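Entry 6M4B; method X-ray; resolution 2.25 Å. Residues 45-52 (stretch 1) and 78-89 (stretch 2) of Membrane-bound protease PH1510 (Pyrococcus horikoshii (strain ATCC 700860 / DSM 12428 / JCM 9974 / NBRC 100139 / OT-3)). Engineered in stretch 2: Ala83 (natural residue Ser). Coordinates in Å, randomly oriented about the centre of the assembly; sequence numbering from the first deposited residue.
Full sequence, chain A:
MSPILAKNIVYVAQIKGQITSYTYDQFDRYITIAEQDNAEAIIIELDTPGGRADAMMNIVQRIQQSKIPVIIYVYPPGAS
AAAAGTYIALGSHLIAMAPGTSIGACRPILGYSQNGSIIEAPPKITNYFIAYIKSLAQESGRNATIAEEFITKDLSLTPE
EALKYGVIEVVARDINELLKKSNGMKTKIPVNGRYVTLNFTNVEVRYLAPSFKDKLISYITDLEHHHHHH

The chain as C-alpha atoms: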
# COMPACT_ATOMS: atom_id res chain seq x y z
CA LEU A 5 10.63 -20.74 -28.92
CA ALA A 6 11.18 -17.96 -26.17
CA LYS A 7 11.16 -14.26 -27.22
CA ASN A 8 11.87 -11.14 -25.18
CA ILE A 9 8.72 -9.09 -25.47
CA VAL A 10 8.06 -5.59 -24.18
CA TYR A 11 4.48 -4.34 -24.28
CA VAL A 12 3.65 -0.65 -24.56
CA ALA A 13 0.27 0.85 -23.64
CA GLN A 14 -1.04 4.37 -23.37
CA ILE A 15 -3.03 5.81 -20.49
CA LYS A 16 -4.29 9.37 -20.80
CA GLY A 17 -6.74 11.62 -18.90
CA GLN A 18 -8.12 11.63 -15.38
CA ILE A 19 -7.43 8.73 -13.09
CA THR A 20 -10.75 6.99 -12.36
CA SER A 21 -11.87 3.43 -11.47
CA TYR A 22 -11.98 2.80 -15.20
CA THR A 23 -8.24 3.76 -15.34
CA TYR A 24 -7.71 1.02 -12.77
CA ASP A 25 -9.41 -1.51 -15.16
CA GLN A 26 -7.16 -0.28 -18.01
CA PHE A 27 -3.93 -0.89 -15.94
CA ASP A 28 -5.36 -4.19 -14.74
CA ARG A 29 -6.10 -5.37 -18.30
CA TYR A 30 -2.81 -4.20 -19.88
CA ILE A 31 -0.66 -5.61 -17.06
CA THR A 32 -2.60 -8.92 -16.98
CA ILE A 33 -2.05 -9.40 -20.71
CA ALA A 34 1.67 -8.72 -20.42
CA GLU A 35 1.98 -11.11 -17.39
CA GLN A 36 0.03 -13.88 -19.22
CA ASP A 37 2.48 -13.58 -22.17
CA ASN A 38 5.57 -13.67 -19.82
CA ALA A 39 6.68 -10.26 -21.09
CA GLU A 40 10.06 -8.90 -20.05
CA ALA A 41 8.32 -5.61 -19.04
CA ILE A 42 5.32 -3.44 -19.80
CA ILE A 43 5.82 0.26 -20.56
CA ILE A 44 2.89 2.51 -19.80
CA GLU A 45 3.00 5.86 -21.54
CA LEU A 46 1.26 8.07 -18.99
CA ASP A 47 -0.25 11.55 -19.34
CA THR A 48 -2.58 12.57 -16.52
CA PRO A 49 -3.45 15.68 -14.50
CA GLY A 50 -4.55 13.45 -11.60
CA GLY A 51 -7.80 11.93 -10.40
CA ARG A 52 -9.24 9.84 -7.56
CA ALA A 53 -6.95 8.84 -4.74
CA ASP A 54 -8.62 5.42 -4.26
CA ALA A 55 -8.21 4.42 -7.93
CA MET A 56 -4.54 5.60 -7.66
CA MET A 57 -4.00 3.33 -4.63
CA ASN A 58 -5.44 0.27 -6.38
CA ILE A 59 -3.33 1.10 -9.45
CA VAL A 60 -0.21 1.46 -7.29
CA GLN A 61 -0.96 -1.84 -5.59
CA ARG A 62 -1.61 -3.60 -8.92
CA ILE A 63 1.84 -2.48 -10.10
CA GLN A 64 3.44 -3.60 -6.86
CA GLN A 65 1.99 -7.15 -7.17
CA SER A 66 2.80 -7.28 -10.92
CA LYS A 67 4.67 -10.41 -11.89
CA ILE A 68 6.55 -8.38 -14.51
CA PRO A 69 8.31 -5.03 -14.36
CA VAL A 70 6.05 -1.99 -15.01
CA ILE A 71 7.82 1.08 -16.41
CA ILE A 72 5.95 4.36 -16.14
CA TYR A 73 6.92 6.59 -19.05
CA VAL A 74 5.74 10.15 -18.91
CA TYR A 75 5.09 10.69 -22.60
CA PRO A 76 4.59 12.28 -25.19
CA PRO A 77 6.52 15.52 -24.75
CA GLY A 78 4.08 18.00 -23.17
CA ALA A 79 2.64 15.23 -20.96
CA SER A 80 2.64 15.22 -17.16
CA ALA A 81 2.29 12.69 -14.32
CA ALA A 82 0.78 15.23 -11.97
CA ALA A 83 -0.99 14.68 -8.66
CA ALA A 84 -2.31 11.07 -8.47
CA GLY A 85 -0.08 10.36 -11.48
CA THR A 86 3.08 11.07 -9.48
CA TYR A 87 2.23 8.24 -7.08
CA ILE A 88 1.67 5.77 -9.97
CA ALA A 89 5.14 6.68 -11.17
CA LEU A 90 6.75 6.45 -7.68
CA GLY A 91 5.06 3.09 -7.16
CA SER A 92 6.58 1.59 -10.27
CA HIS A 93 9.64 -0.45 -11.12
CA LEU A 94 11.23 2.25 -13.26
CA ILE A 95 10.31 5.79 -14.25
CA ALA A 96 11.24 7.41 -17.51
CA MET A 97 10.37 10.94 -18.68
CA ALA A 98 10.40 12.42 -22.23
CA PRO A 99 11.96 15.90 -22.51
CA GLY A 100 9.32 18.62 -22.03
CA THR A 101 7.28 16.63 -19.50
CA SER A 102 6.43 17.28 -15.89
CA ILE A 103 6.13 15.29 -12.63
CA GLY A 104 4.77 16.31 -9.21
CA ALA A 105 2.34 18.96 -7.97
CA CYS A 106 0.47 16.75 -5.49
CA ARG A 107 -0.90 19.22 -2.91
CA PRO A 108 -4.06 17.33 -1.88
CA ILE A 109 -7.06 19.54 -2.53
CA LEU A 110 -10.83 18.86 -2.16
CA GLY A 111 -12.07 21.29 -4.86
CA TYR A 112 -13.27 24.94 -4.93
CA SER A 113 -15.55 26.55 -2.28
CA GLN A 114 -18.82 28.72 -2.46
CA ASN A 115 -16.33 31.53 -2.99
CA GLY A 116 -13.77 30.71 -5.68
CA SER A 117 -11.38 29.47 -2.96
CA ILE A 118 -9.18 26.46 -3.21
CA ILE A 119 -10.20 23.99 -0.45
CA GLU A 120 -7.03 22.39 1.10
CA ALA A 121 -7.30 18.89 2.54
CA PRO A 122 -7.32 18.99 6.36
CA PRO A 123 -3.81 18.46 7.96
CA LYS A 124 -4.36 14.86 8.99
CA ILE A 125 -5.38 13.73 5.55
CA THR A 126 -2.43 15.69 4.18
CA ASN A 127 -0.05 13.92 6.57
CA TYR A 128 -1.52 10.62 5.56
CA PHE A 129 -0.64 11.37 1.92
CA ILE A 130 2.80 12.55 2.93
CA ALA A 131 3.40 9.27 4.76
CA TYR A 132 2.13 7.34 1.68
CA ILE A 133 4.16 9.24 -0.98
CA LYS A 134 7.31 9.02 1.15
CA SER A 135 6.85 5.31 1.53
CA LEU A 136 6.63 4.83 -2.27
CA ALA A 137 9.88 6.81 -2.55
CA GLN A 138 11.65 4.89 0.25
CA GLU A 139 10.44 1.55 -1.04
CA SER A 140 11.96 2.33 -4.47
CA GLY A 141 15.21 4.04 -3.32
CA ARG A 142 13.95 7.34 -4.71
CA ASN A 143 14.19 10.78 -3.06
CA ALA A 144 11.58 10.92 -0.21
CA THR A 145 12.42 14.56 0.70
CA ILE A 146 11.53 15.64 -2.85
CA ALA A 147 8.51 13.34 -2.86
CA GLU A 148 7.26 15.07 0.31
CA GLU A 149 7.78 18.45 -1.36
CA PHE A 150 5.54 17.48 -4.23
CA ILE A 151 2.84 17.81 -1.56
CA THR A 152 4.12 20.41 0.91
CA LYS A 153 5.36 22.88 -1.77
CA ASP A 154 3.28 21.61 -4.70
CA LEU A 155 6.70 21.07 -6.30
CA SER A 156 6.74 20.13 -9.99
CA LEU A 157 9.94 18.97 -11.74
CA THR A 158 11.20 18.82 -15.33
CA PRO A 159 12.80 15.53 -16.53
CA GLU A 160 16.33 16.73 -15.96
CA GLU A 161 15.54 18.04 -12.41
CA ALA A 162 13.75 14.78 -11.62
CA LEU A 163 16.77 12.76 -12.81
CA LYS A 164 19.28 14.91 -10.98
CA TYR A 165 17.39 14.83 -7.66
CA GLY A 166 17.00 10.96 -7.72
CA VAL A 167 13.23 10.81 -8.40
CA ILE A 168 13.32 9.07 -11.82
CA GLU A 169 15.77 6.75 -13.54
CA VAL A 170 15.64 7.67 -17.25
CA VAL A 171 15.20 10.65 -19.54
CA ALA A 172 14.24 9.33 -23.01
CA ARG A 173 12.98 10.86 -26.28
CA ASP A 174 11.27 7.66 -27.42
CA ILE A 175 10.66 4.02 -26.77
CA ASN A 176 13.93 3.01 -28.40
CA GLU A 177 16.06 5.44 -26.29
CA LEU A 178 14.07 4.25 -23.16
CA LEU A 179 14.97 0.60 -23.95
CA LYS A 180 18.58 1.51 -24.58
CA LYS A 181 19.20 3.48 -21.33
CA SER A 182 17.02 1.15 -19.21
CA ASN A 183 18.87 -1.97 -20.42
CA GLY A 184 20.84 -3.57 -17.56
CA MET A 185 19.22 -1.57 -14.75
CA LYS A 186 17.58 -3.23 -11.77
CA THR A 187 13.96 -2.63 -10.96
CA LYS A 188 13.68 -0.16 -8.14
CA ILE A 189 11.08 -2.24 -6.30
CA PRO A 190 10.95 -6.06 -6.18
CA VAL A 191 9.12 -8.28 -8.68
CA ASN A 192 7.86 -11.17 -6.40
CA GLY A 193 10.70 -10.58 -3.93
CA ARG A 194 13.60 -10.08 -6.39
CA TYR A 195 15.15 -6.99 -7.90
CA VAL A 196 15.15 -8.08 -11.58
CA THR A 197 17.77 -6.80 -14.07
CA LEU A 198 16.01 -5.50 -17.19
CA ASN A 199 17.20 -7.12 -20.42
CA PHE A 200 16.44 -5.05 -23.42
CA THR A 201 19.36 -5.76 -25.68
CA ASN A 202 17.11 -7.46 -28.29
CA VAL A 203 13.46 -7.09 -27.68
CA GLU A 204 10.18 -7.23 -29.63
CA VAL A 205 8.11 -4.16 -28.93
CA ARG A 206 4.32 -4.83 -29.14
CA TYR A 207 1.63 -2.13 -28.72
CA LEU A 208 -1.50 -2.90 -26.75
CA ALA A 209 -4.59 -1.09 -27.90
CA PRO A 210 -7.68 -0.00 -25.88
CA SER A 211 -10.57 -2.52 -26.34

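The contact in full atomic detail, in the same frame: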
# COMPACT_ATOMS: atom_id res chain seq x y z
N GLU A 45 2.82 4.46 -21.16
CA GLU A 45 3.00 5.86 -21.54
C GLU A 45 1.87 6.66 -20.87
O GLU A 45 0.70 6.47 -21.19
CB GLU A 45 2.95 6.03 -23.05
CG GLU A 45 4.20 5.50 -23.74
CD GLU A 45 4.09 5.46 -25.27
OE1 GLU A 45 2.98 5.70 -25.80
OE2 GLU A 45 5.10 5.17 -25.95
N LEU A 46 2.24 7.49 -19.90
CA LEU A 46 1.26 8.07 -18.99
C LEU A 46 1.21 9.58 -19.16
O LEU A 46 2.23 10.22 -19.26
CB LEU A 46 1.59 7.73 -17.53
CG LEU A 46 0.63 8.27 -16.46
CD1 LEU A 46 -0.70 7.53 -16.51
CD2 LEU A 46 1.28 8.12 -15.11
N ASP A 47 -0.01 10.10 -19.27
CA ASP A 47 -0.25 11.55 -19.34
C ASP A 47 -1.55 11.79 -18.55
O ASP A 47 -2.65 11.41 -18.98
CB ASP A 47 -0.39 12.01 -20.80
CG ASP A 47 -0.48 13.53 -20.94
OD1 ASP A 47 -0.21 14.26 -19.96
OD2 ASP A 47 -0.74 14.02 -22.07
N THR A 48 -1.42 12.38 -17.38
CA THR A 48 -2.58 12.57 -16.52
C THR A 48 -2.42 13.83 -15.70
O THR A 48 -1.31 14.16 -15.30
CB THR A 48 -2.82 11.36 -15.61
OG1 THR A 48 -4.01 11.56 -14.84
CG2 THR A 48 -1.64 11.11 -14.64
N PRO A 49 -3.51 14.56 -15.47
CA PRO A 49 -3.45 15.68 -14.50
C PRO A 49 -3.76 15.22 -13.05
O PRO A 49 -3.62 16.00 -12.12
CB PRO A 49 -4.55 16.63 -15.00
CG PRO A 49 -5.58 15.68 -15.55
CD PRO A 49 -4.83 14.47 -16.12
N GLY A 50 -4.19 13.97 -12.89
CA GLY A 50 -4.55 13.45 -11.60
C GLY A 50 -5.90 12.79 -11.67
O GLY A 50 -6.38 12.46 -12.76
N GLY A 51 -6.50 12.59 -10.50
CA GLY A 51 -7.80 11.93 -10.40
C GLY A 51 -8.12 11.49 -8.99
O GLY A 51 -7.72 12.13 -8.04
N ARG A 52 -8.79 10.36 -8.86
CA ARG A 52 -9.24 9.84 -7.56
C ARG A 52 -8.14 9.07 -6.85
O ARG A 52 -7.54 8.14 -7.42
CB ARG A 52 -10.44 8.89 -7.73
CG ARG A 52 -11.54 9.47 -8.57
CD ARG A 52 -12.81 9.69 -7.77
NE ARG A 52 -13.72 10.41 -8.66
CZ ARG A 52 -14.64 11.30 -8.30
NH1 ARG A 52 -15.36 11.89 -9.25
NH2 ARG A 52 -14.87 11.60 -7.02
N GLY A 78 5.28 17.28 -23.58
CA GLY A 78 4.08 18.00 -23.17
C GLY A 78 3.26 17.30 -22.10
O GLY A 78 2.52 17.96 -21.40
N ALA A 79 3.36 15.97 -21.99
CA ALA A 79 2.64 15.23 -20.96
C ALA A 79 3.08 15.55 -19.51
O ALA A 79 4.17 16.08 -19.22
CB ALA A 79 2.76 13.73 -21.20
N SER A 80 2.23 15.17 -18.57
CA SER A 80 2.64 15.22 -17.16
C SER A 80 2.13 14.00 -16.40
O SER A 80 1.24 13.30 -16.86
CB SER A 80 2.12 16.53 -16.54
OG SER A 80 0.72 16.49 -16.59
N ALA A 81 2.80 13.68 -15.29
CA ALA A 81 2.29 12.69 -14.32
C ALA A 81 2.12 13.49 -13.06
O ALA A 81 2.99 13.54 -12.19
CB ALA A 81 3.28 11.56 -14.12
N ALA A 82 1.03 14.24 -13.04
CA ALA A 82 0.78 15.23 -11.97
C ALA A 82 -0.14 14.57 -10.95
O ALA A 82 -0.91 13.68 -11.28
CB ALA A 82 0.19 16.53 -12.53
N ALA A 83 -0.04 15.03 -9.73
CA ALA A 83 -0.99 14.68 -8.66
C ALA A 83 -1.05 13.17 -8.52
O ALA A 83 0.00 12.57 -8.34
CB ALA A 83 -2.35 15.34 -8.91
N ALA A 84 -2.24 12.52 -8.56
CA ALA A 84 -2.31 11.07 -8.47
C ALA A 84 -1.32 10.34 -9.39
O ALA A 84 -0.86 9.25 -9.05
CB ALA A 84 -3.70 10.58 -8.76
N GLY A 85 -1.00 10.94 -10.53
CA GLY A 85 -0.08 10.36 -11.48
C GLY A 85 1.34 10.21 -10.96
O GLY A 85 2.06 9.30 -11.41
N THR A 86 1.76 11.13 -10.07
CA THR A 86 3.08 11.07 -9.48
C THR A 86 3.28 9.81 -8.67
O THR A 86 4.33 9.19 -8.75
CB THR A 86 3.29 12.29 -8.63
OG1 THR A 86 3.19 13.45 -9.48
CG2 THR A 86 4.62 12.28 -7.98
N TYR A 87 2.23 9.41 -7.93
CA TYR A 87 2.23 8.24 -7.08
C TYR A 87 2.31 6.95 -7.92
O TYR A 87 3.00 6.02 -7.55
CB TYR A 87 0.95 8.16 -6.21
CG TYR A 87 0.74 9.30 -5.17
CD1 TYR A 87 0.27 10.55 -5.55
CD2 TYR A 87 0.95 9.07 -3.81
CE1 TYR A 87 0.04 11.55 -4.62
CE2 TYR A 87 0.69 10.04 -2.88
CZ TYR A 87 0.23 11.27 -3.28
OH TYR A 87 -0.00 12.23 -2.37
N ILE A 88 1.61 6.92 -9.06
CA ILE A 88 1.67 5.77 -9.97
C ILE A 88 3.11 5.60 -10.43
O ILE A 88 3.65 4.52 -10.34
CB ILE A 88 0.70 5.99 -11.18
CG1 ILE A 88 -0.78 6.01 -10.71
CG2 ILE A 88 0.83 4.89 -12.25
CD1 ILE A 88 -1.76 6.55 -11.73
N ALA A 89 3.74 6.70 -10.83
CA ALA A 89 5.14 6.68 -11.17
C ALA A 89 6.05 6.23 -10.02
O ALA A 89 6.80 5.25 -10.20
CB ALA A 89 5.58 8.04 -11.66

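Contact between residues 45-52 and 78-89 of the membrane-bound protease PH1510, followed along the second stretch. Gly78 lies outside the contact; its backbone angles (phi 93°, psi -25°) are ones that call for glycine. Ala79 opens the interface, its CB directed toward the first stretch and packed 3.3 Å from Asp47 CG. The Asp47 side chain, chi1 t, leaves its backbone sideways, but its end swings closer, so that Ser80 N donates a hydrogen bond to Asp47 OD1 (3.0 Å, 159° at the hydrogen). Ser80 O then accepts the nearly linear bond from Thr48 N (2.9 Å, 169°), and the same carbonyl receives a CA-H...O contact from Asp47 CA (3.4 Å). Two residues on, Ala82 N returns the pattern by donating to Thr48 O (3.3 Å, 172°). These two backbone bonds flank Ala81 and form a single beta bridge between Thr48 and Ala81, whose CA atoms are 5.3 Å apart. The axes of strands 45-47 and 80-82 approach to 5.7 Å, with 63° between their directions. Ser80 OG, with chi1 p, adds a weak hydrogen bond to Thr48 O (3.3 Å), giving that carbonyl a second donor; Thr48 O and Ser80 O, both acceptors, sit 3.1 Å apart without bonding. Ala81 CB makes an apolar contact with Leu46 CD2 (4.1 Å), while Ala81 O accepts a hydrogen bond from Thr86 OG1 (2.7 Å) within its own stretch. Ala82 O is turned to the helix, accepting from Gly85 N (2.8 Å). Ala83, an engineered residue replacing the natural Ser, has a positive phi of 56° and directs its CB toward the first stretch, 3.5 Å from Pro49 O and 4.0 Å from Gly50 CA. The approach leaves no room at Gly50: an ideal CB there would fall 2.8 Å from Ala83 CB, and the backbone angles of Gly50 by themselves require glycine. Gly50 N donates to Thr48 OG1 (3.1 Å), which ties the turn together. Ala84 directs its CB toward the first stretch, 3.9 Å from Gly51 N. Gly85 permits close helix packing: its CA lies 3.6 Å from Thr48 CG2, and an ideal CB would clash with that methyl at 2.5 Å. Gly85 O also touches Leu46 CD2 (4.0 Å). One turn after Ala84, the CA-to-CB bond of Ile88 points toward the first stretch, and Ile88 CG2 meets Leu46 CD2 at 4.3 Å, so Leu46 touches both strand and helix.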